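Long-range contact in 50S ribosomal protein L16 arginine hydroxylase (Escherichia coli, PDB 4CCL), which is a growth-regulating oxygenase that hydroxylates a specific arginine of ribosomal protein uL16, using iron(II), 2-oxoglutarate and molecular oxygen: residues Ile293-Leu306 with Leu360-Glu372. Numbering follows the deposited sequence.
Sequences IYDALKQGEVLVRL and LAALVNSGYWFFE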
# COMPACT_ATOMS: atom_id res chain seq x y z
N ILE B 293 -28.66 0.76 30.28
CA ILE B 293 -28.09 2.01 29.77
C ILE B 293 -29.20 3.04 29.61
O ILE B 293 -29.05 4.20 30.03
CB ILE B 293 -27.36 1.79 28.43
CG1 ILE B 293 -26.03 1.10 28.69
CG2 ILE B 293 -27.14 3.12 27.73
CD1 ILE B 293 -25.34 0.64 27.44
N TYR B 294 -30.31 2.60 29.02
CA TYR B 294 -31.52 3.42 28.94
C TYR B 294 -31.86 3.90 30.34
O TYR B 294 -32.00 5.10 30.58
CB TYR B 294 -32.68 2.60 28.37
CG TYR B 294 -33.98 3.37 28.16
CD1 TYR B 294 -34.76 3.78 29.24
CD2 TYR B 294 -34.43 3.67 26.89
CE1 TYR B 294 -35.93 4.48 29.06
CE2 TYR B 294 -35.61 4.37 26.69
CZ TYR B 294 -36.35 4.77 27.78
OH TYR B 294 -37.53 5.46 27.59
N ASP B 295 -31.99 2.96 31.27
CA ASP B 295 -32.36 3.26 32.65
C ASP B 295 -31.34 4.18 33.32
O ASP B 295 -31.72 5.19 33.89
CB ASP B 295 -32.55 1.99 33.47
CG ASP B 295 -33.83 1.25 33.10
OD1 ASP B 295 -34.80 1.91 32.66
OD2 ASP B 295 -33.87 0.01 33.25
N ALA B 296 -30.06 3.82 33.24
CA ALA B 296 -29.00 4.63 33.83
C ALA B 296 -29.08 6.07 33.38
O ALA B 296 -29.02 6.99 34.19
CB ALA B 296 -27.63 4.06 33.49
N LEU B 297 -29.24 6.27 32.07
CA LEU B 297 -29.36 7.62 31.52
C LEU B 297 -30.62 8.33 32.02
O LEU B 297 -30.55 9.48 32.48
CB LEU B 297 -29.32 7.59 30.00
CG LEU B 297 -27.94 7.32 29.40
CD1 LEU B 297 -28.02 7.28 27.88
CD2 LEU B 297 -26.95 8.39 29.86
N LYS B 298 -31.76 7.66 31.94
CA LYS B 298 -33.02 8.23 32.40
C LYS B 298 -33.03 8.42 33.92
O LYS B 298 -33.83 9.19 34.45
CB LYS B 298 -34.20 7.36 31.96
CG LYS B 298 -34.57 7.53 30.50
CD LYS B 298 -35.20 8.89 30.25
CE LYS B 298 -35.27 9.21 28.76
NZ LYS B 298 -36.10 8.23 28.00
N GLN B 299 -32.13 7.72 34.61
CA GLN B 299 -32.03 7.80 36.06
C GLN B 299 -31.20 9.02 36.45
O GLN B 299 -31.05 9.33 37.63
CB GLN B 299 -31.37 6.53 36.60
CG GLN B 299 -31.60 6.25 38.08
CD GLN B 299 -30.90 4.98 38.53
OE1 GLN B 299 -30.04 4.45 37.83
NE2 GLN B 299 -31.28 4.48 39.70
N GLY B 300 -30.68 9.72 35.45
CA GLY B 300 -29.91 10.93 35.68
C GLY B 300 -28.41 10.77 35.50
O GLY B 300 -27.69 11.75 35.42
N GLU B 301 -27.95 9.52 35.45
CA GLU B 301 -26.52 9.24 35.28
C GLU B 301 -25.99 9.76 33.95
O GLU B 301 -26.72 9.83 32.96
CB GLU B 301 -26.24 7.74 35.42
CG GLU B 301 -26.11 7.27 36.86
CD GLU B 301 -26.05 5.75 36.98
OE1 GLU B 301 -26.91 5.08 36.39
OE2 GLU B 301 -25.14 5.24 37.66
N VAL B 302 -24.72 10.12 33.93
CA VAL B 302 -24.13 10.81 32.79
C VAL B 302 -23.06 9.97 32.06
O VAL B 302 -22.34 9.18 32.68
CB VAL B 302 -23.59 12.20 33.22
CG1 VAL B 302 -22.25 12.53 32.60
CG2 VAL B 302 -24.62 13.29 32.92
N LEU B 303 -23.00 10.12 30.74
CA LEU B 303 -22.09 9.35 29.89
C LEU B 303 -20.92 10.22 29.45
O LEU B 303 -21.12 11.30 28.91
CB LEU B 303 -22.84 8.84 28.67
CG LEU B 303 -22.62 7.42 28.15
CD1 LEU B 303 -21.51 6.70 28.90
CD2 LEU B 303 -23.91 6.61 28.21
N VAL B 304 -19.70 9.74 29.66
CA VAL B 304 -18.52 10.51 29.28
C VAL B 304 -17.55 9.74 28.38
O VAL B 304 -17.30 8.55 28.57
CB VAL B 304 -17.76 11.07 30.51
CG1 VAL B 304 -18.62 12.08 31.25
CG2 VAL B 304 -17.34 9.95 31.44
N ARG B 305 -17.02 10.44 27.39
CA ARG B 305 -16.09 9.87 26.42
C ARG B 305 -14.71 9.65 27.01
O ARG B 305 -14.19 10.49 27.76
CB ARG B 305 -16.00 10.77 25.18
CG ARG B 305 -15.08 10.25 24.07
CD ARG B 305 -14.68 11.37 23.11
NE ARG B 305 -15.83 12.15 22.64
CZ ARG B 305 -15.77 13.08 21.69
NH1 ARG B 305 -14.61 13.34 21.08
NH2 ARG B 305 -16.86 13.73 21.33
N LEU B 306 -14.11 8.51 26.68
CA LEU B 306 -12.75 8.18 27.08
C LEU B 306 -11.79 9.27 26.60
O LEU B 306 -11.86 9.68 25.44
CB LEU B 306 -12.37 6.84 26.46
CG LEU B 306 -11.39 5.88 27.12
CD1 LEU B 306 -11.20 4.72 26.16
CD2 LEU B 306 -10.06 6.54 27.45
N LEU B 360 -25.34 2.22 20.90
CA LEU B 360 -24.82 2.93 22.05
C LEU B 360 -24.29 1.93 23.08
O LEU B 360 -23.23 2.13 23.67
CB LEU B 360 -25.92 3.80 22.67
CG LEU B 360 -25.56 4.65 23.89
CD1 LEU B 360 -24.35 5.51 23.60
CD2 LEU B 360 -26.75 5.51 24.30
N ALA B 361 -25.05 0.85 23.27
CA ALA B 361 -24.64 -0.23 24.15
C ALA B 361 -23.31 -0.84 23.71
O ALA B 361 -22.46 -1.14 24.54
CB ALA B 361 -25.72 -1.30 24.23
N ALA B 362 -23.15 -1.02 22.40
CA ALA B 362 -21.92 -1.59 21.87
C ALA B 362 -20.75 -0.63 22.06
O ALA B 362 -19.61 -1.06 22.28
CB ALA B 362 -22.08 -1.94 20.40
N LEU B 363 -21.02 0.67 21.97
CA LEU B 363 -20.00 1.69 22.15
C LEU B 363 -19.53 1.77 23.60
O LEU B 363 -18.34 1.89 23.88
CB LEU B 363 -20.50 3.06 21.68
CG LEU B 363 -20.69 3.24 20.17
CD1 LEU B 363 -21.37 4.57 19.86
CD2 LEU B 363 -19.35 3.14 19.44
N VAL B 364 -20.48 1.69 24.53
CA VAL B 364 -20.15 1.70 25.95
C VAL B 364 -19.42 0.42 26.36
O VAL B 364 -18.40 0.46 27.04
CB VAL B 364 -21.40 1.91 26.83
CG1 VAL B 364 -21.05 1.78 28.31
CG2 VAL B 364 -22.01 3.28 26.55
N ASN B 365 -19.95 -0.73 25.92
CA ASN B 365 -19.32 -2.02 26.19
C ASN B 365 -17.91 -2.13 25.59
O ASN B 365 -17.10 -2.94 26.04
CB ASN B 365 -20.20 -3.16 25.69
CG ASN B 365 -21.48 -3.30 26.48
OD1 ASN B 365 -21.55 -2.90 27.64
ND2 ASN B 365 -22.51 -3.87 25.86
N SER B 366 -17.63 -1.31 24.58
CA SER B 366 -16.31 -1.28 23.96
C SER B 366 -15.32 -0.49 24.82
O SER B 366 -14.11 -0.62 24.66
CB SER B 366 -16.40 -0.64 22.56
OG SER B 366 -16.14 -1.59 21.55
N GLY B 367 -15.86 0.32 25.73
CA GLY B 367 -15.04 1.12 26.62
C GLY B 367 -14.92 2.57 26.17
O GLY B 367 -14.26 3.37 26.83
N TYR B 368 -15.57 2.90 25.06
CA TYR B 368 -15.41 4.21 24.45
C TYR B 368 -16.15 5.30 25.23
O TYR B 368 -15.76 6.47 25.18
CB TYR B 368 -15.87 4.17 22.98
CG TYR B 368 -15.06 3.24 22.10
CD1 TYR B 368 -13.86 2.69 22.54
CD2 TYR B 368 -15.48 2.92 20.82
CE1 TYR B 368 -13.12 1.85 21.74
CE2 TYR B 368 -14.74 2.08 20.01
CZ TYR B 368 -13.56 1.54 20.47
OH TYR B 368 -12.83 0.70 19.67
N TRP B 369 -17.20 4.92 25.94
CA TRP B 369 -17.90 5.82 26.85
C TRP B 369 -18.15 5.11 28.18
O TRP B 369 -18.33 3.90 28.20
CB TRP B 369 -19.23 6.28 26.24
CG TRP B 369 -19.12 7.42 25.28
CD1 TRP B 369 -19.30 8.75 25.57
CD2 TRP B 369 -18.83 7.35 23.89
NE1 TRP B 369 -19.13 9.51 24.43
CE2 TRP B 369 -18.83 8.67 23.38
CE3 TRP B 369 -18.55 6.30 23.00
CZ2 TRP B 369 -18.58 8.97 22.05
CZ3 TRP B 369 -18.30 6.60 21.67
CH2 TRP B 369 -18.32 7.92 21.21
N PHE B 370 -18.15 5.86 29.28
CA PHE B 370 -18.43 5.26 30.59
C PHE B 370 -19.27 6.17 31.49
O PHE B 370 -19.34 7.37 31.27
CB PHE B 370 -17.13 4.83 31.28
CG PHE B 370 -16.22 5.97 31.64
CD1 PHE B 370 -15.30 6.46 30.72
CD2 PHE B 370 -16.25 6.54 32.90
CE1 PHE B 370 -14.45 7.50 31.04
CE2 PHE B 370 -15.41 7.58 33.23
CZ PHE B 370 -14.51 8.06 32.30
N PHE B 371 -19.89 5.58 32.51
CA PHE B 371 -20.89 6.29 33.32
C PHE B 371 -20.34 7.12 34.47
O PHE B 371 -19.39 6.73 35.14
CB PHE B 371 -21.94 5.30 33.84
CG PHE B 371 -23.05 5.05 32.88
CD1 PHE B 371 -23.86 6.10 32.47
CD2 PHE B 371 -23.31 3.78 32.39
CE1 PHE B 371 -24.89 5.89 31.58
CE2 PHE B 371 -24.34 3.56 31.50
CZ PHE B 371 -25.13 4.62 31.09
N GLU B 372 -20.96 8.27 34.70
CA GLU B 372 -20.68 9.10 35.87
C GLU B 372 -21.97 9.70 36.42
O GLU B 372 -21.95 10.56 37.30
CB GLU B 372 -19.68 10.21 35.54
CG GLU B 372 -18.31 9.74 35.08
CD GLU B 372 -17.44 9.19 36.20
OE1 GLU B 372 -17.98 8.55 37.13
OE2 GLU B 372 -16.20 9.39 36.15
O HOH W 1 -18.68 12.10 23.30
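Val304 and Phe370 form an antiparallel hydrogen-bonded pair in which each satisfies the backbone of the other: Val304 N gives its hydrogen to Phe370 O at 2.9 Å, nearly straight, and Phe370 N returns one to Val304 O. The ladder continues at both ends. Glu372 N donates to Val302 O, lying in the carbonyl plane, whereas Leu306 N reaches Tyr368 O at 3.0 Å from above the plane of that carbonyl. Between these rungs, Leu303 faces Phe371 and Arg305 faces Trp369 as non-hydrogen-bonded pairs.

Trp369 NE1 and Arg305 NE are both satisfied by one water, which accepts from each at 2.9 Å and lies in the plane of both the indole and the guanidinium. The two planes are 67° apart, and Arg305 CG lies over the indole face. Beyond the water, Arg305 NH2 donates to Ala337 O. On the opposite side of the sheet, Phe370 CG stands between its backbone N and carbonyl carbon (chi1 65°), which lays the ring against Val304 CG2, 3.6 Å from its centroid, a CH-pi contact.

The Phe371 ring is held largely by apolar groups: Leu303 CD1 lies over one face, toward the rim, Ala296 CB over the opposite face, and Leu297 CD2 at the edge, where Val302 O also sits beside CD1. Ile293 CD1 meets Ala361 CB at 3.8 Å; the axes of segments 293-298 and 360-365 run at 85°. Gly300 and Gly367, each with positive phi, form Schellman motifs before the strands. Helices packed against a small antiparallel ladder are characteristic of the winged-helix fold, consistent with the ROXA-like winged-helix domain.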